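Local coordinates for putative cell invasion protein with MAC/Perforin domain (Bacteroides thetaiotaomicron VPI-5482, PDB 3KK7) that is of unconfirmed function but carries a membrane-attack complex/perforin domain and may act in cell invasion or membrane attack, at residues S200-M205 against F366-S371. Residues are numbered along the deposited sequence; the frame is centred on the assembly and turned at random.
Sequences SMVELM and FQYQES
One face of the Tyr-368 ring carries the Val-202 methyl CG2, 3.7 Å from the ring centroid and only 12° off its normal, a CH-pi contact; CG of Glu-370 lies in plane at the ring's edge. The branched valine suits this place because its second methyl, CG1, anti to the backbone N, reaches the phenolic end of the same ring, 3.6 Å from Tyr-368 CZ. A tyrosine offers both a flat surface for the methyls and a hydroxyl, whose OH donates to OE1 of Glu-370 at 2.7 Å, arriving from above the carboxylate plane and tethering the ring's far end to its own loop.

Beside this apolar patch the helix start is polar. Ser-200 is the N-cap: with chi1 at 65°, OG sits between the backbone N and carbonyl carbon, where it accepts from Glu-203 N at 3.1 Å. Glu-203 answers through OE1, which takes the N-H of Ser-200, completing a capping box. The serine hydroxyl still has its proton to give, and OG donates it to Glu-370 O at 2.7 Å from above the carbonyl plane. An alanine here would remove this hydroxyl and would probably loosen both the helix cap and its tie to the loop. A water adds a second polar link, accepting from Val-202 N, an amide in the helix's first turn, and donating to Gln-369 O.

The contact thus seats the first turn of helix 201-208 against the loop running from helix 353-363 to strand 376-386. Leu-204 turns instead to helix 190-198, touching Phe-192, Ala-195 and Leu-196, while Met-201 and Met-205, both selenomethionine, rest on Tyr-359 of helix 353-363.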
ATOM      1  N   SER A 200     -10.298  -5.641  -5.915  1.00 25.69           N
ATOM      2  CA  SER A 200      -9.782  -6.140  -4.661  1.00 25.30           C
ATOM      3  C   SER A 200      -8.619  -5.269  -4.273  1.00 24.78           C
ATOM      4  O   SER A 200      -8.022  -4.612  -5.112  1.00 25.35           O
ATOM      5  CB  SER A 200      -9.315  -7.591  -4.798  1.00 25.35           C
ATOM      6  OG  SER A 200      -8.205  -7.698  -5.677  1.00 25.50           O
HETATM    7  N   MSE A 201      -8.287  -5.260  -2.998  1.00 24.17           N
HETATM    8  CA  MSE A 201      -7.128  -4.528  -2.551  1.00 23.70           C
HETATM    9  C   MSE A 201      -5.865  -4.960  -3.335  1.00 23.94           C
HETATM   10  O   MSE A 201      -4.991  -4.120  -3.668  1.00 23.71           O
HETATM   11  CB  MSE A 201      -6.958  -4.726  -1.040  1.00 23.62           C
HETATM   12  CG  MSE A 201      -5.752  -3.998  -0.419  1.00 23.75           C
HETATM   13 SE   MSE A 201      -5.817  -2.065  -0.678  0.75 24.70          SE
HETATM   14  CE  MSE A 201      -7.570  -1.765   0.160  1.00 22.58           C
ATOM     15  N   VAL A 202      -5.758  -6.268  -3.603  1.00 23.65           N
ATOM     16  CA  VAL A 202      -4.664  -6.797  -4.386  1.00 23.48           C
ATOM     17  C   VAL A 202      -4.570  -6.064  -5.731  1.00 23.75           C
ATOM     18  O   VAL A 202      -3.496  -5.592  -6.110  1.00 22.55           O
ATOM     19  CB  VAL A 202      -4.780  -8.338  -4.608  1.00 23.84           C
ATOM     20  CG1 VAL A 202      -3.939  -8.800  -5.830  1.00 21.88           C
ATOM     21  CG2 VAL A 202      -4.376  -9.108  -3.323  1.00 23.91           C
ATOM     22  N   GLU A 203      -5.709  -5.972  -6.424  1.00 24.24           N
ATOM     23  CA  GLU A 203      -5.799  -5.317  -7.739  1.00 24.26           C
ATOM     24  C   GLU A 203      -5.495  -3.811  -7.664  1.00 24.58           C
ATOM     25  O   GLU A 203      -4.781  -3.261  -8.512  1.00 24.25           O
ATOM     26  CB  GLU A 203      -7.182  -5.576  -8.360  1.00 24.62           C
ATOM     27  CG  GLU A 203      -7.284  -6.931  -9.135  1.00 25.47           C
ATOM     28  CD  GLU A 203      -8.717  -7.485  -9.297  1.00 27.49           C
ATOM     29  OE1 GLU A 203      -9.702  -6.818  -8.894  1.00 29.09           O
ATOM     30  OE2 GLU A 203      -8.851  -8.617  -9.828  1.00 29.71           O
ATOM     31  N   LEU A 204      -6.022  -3.162  -6.626  1.00 24.97           N
ATOM     32  CA  LEU A 204      -5.797  -1.756  -6.395  1.00 25.20           C
ATOM     33  C   LEU A 204      -4.301  -1.520  -6.212  1.00 25.68           C
ATOM     34  O   LEU A 204      -3.751  -0.580  -6.785  1.00 26.11           O
ATOM     35  CB  LEU A 204      -6.618  -1.280  -5.178  1.00 25.71           C
ATOM     36  CG  LEU A 204      -6.672   0.216  -4.766  1.00 25.76           C
ATOM     37  CD1 LEU A 204      -7.794   0.466  -3.740  1.00 24.68           C
ATOM     38  CD2 LEU A 204      -5.316   0.725  -4.239  1.00 24.69           C
HETATM   39  N   MSE A 205      -3.613  -2.377  -5.468  1.00 25.96           N
HETATM   40  CA  MSE A 205      -2.165  -2.147  -5.273  1.00 26.45           C
HETATM   41  C   MSE A 205      -1.372  -2.416  -6.538  1.00 26.67           C
HETATM   42  O   MSE A 205      -0.346  -1.789  -6.770  1.00 26.74           O
HETATM   43  CB  MSE A 205      -1.590  -2.922  -4.089  1.00 25.72           C
HETATM   44  CG  MSE A 205      -2.154  -2.444  -2.783  1.00 26.67           C
HETATM   45 SE   MSE A 205      -1.884  -3.630  -1.258  0.75 28.27          SE
HETATM   46  CE  MSE A 205       0.042  -3.302  -0.946  1.00 17.44           C
ATOM     47  N   PHE A 366       0.572 -11.276   4.708  1.00 25.18           N
ATOM     48  CA  PHE A 366      -0.310 -12.080   5.573  1.00 25.40           C
ATOM     49  C   PHE A 366      -1.619 -12.535   4.870  1.00 24.87           C
ATOM     50  O   PHE A 366      -2.186 -13.561   5.220  1.00 25.02           O
ATOM     51  CB  PHE A 366      -0.661 -11.359   6.882  1.00 25.71           C
ATOM     52  CG  PHE A 366       0.532 -11.016   7.759  1.00 28.14           C
ATOM     53  CD1 PHE A 366       0.507  -9.842   8.542  1.00 28.93           C
ATOM     54  CD2 PHE A 366       1.674 -11.841   7.808  1.00 28.65           C
ATOM     55  CE1 PHE A 366       1.610  -9.497   9.357  1.00 30.33           C
ATOM     56  CE2 PHE A 366       2.774 -11.517   8.630  1.00 28.68           C
ATOM     57  CZ  PHE A 366       2.753 -10.338   9.400  1.00 29.22           C
ATOM     58  N   GLN A 367      -2.091 -11.786   3.890  1.00 24.26           N
ATOM     59  CA  GLN A 367      -3.325 -12.116   3.211  1.00 24.33           C
ATOM     60  C   GLN A 367      -3.193 -11.768   1.757  1.00 23.80           C
ATOM     61  O   GLN A 367      -2.500 -10.836   1.410  1.00 23.87           O
ATOM     62  CB  GLN A 367      -4.474 -11.282   3.774  1.00 24.92           C
ATOM     63  CG  GLN A 367      -4.787 -11.504   5.237  1.00 27.18           C
ATOM     64  CD  GLN A 367      -5.472 -12.824   5.489  1.00 30.94           C
ATOM     65  OE1 GLN A 367      -6.337 -13.249   4.713  1.00 33.39           O
ATOM     66  NE2 GLN A 367      -5.103 -13.481   6.587  1.00 32.83           N
ATOM     67  N   TYR A 368      -3.881 -12.496   0.898  1.00 23.73           N
ATOM     68  CA  TYR A 368      -3.875 -12.188  -0.518  1.00 23.93           C
ATOM     69  C   TYR A 368      -5.110 -12.819  -1.150  1.00 24.61           C
ATOM     70  O   TYR A 368      -5.170 -14.032  -1.314  1.00 26.26           O
ATOM     71  CB  TYR A 368      -2.583 -12.714  -1.147  1.00 23.81           C
ATOM     72  CG  TYR A 368      -2.384 -12.357  -2.582  1.00 22.29           C
ATOM     73  CD1 TYR A 368      -1.473 -11.386  -2.970  1.00 22.85           C
ATOM     74  CD2 TYR A 368      -3.066 -13.033  -3.575  1.00 23.31           C
ATOM     75  CE1 TYR A 368      -1.273 -11.062  -4.354  1.00 21.98           C
ATOM     76  CE2 TYR A 368      -2.878 -12.727  -4.917  1.00 22.42           C
ATOM     77  CZ  TYR A 368      -1.995 -11.741  -5.308  1.00 21.29           C
ATOM     78  OH  TYR A 368      -1.869 -11.471  -6.653  1.00 21.93           O
ATOM     79  N   GLN A 369      -6.110 -12.007  -1.454  1.00 24.51           N
ATOM     80  CA  GLN A 369      -7.257 -12.432  -2.218  1.00 24.62           C
ATOM     81  C   GLN A 369      -7.121 -11.783  -3.600  1.00 24.67           C
ATOM     82  O   GLN A 369      -7.176 -10.542  -3.699  1.00 24.54           O
ATOM     83  CB  GLN A 369      -8.549 -12.000  -1.533  1.00 24.58           C
ATOM     84  CG  GLN A 369      -9.768 -12.384  -2.360  1.00 26.09           C
ATOM     85  CD  GLN A 369     -11.050 -12.468  -1.583  1.00 26.78           C
ATOM     86  OE1 GLN A 369     -11.179 -13.282  -0.666  1.00 31.93           O
ATOM     87  NE2 GLN A 369     -12.030 -11.671  -1.973  1.00 26.89           N
ATOM     88  N   GLU A 370      -6.923 -12.604  -4.647  1.00 24.56           N
ATOM     89  CA  GLU A 370      -6.679 -12.082  -5.997  0.50 24.23           C
ATOM     90  C   GLU A 370      -7.839 -11.147  -6.412  1.00 24.12           C
ATOM     91  O   GLU A 370      -7.596 -10.031  -6.894  1.00 24.01           O
ATOM     92  CB  GLU A 370      -6.455 -13.218  -7.034  0.50 23.90           C
ATOM     93  CG  GLU A 370      -5.402 -14.336  -6.675  0.50 23.05           C
ATOM     94  CD  GLU A 370      -4.086 -14.329  -7.518  0.50 21.67           C
ATOM     95  OE1 GLU A 370      -3.476 -13.267  -7.761  0.50 19.61           O
ATOM     96  OE2 GLU A 370      -3.636 -15.415  -7.923  0.50 19.76           O
ATOM     97  N   SER A 371      -9.078 -11.579  -6.188  1.00 24.07           N
ATOM     98  CA  SER A 371     -10.247 -10.799  -6.636  1.00 24.24           C
ATOM     99  C   SER A 371     -11.483 -10.938  -5.773  1.00 24.03           C
ATOM    100  O   SER A 371     -11.622 -11.887  -5.022  1.00 23.72           O
ATOM    101  CB  SER A 371     -10.617 -11.220  -8.052  1.00 24.18           C
ATOM    102  OG  SER A 371     -10.514 -12.615  -8.143  1.00 25.01           O
TER
HETATM  103  O   HOH W   1      -7.357  -8.372  -2.033  1.00 19.23           O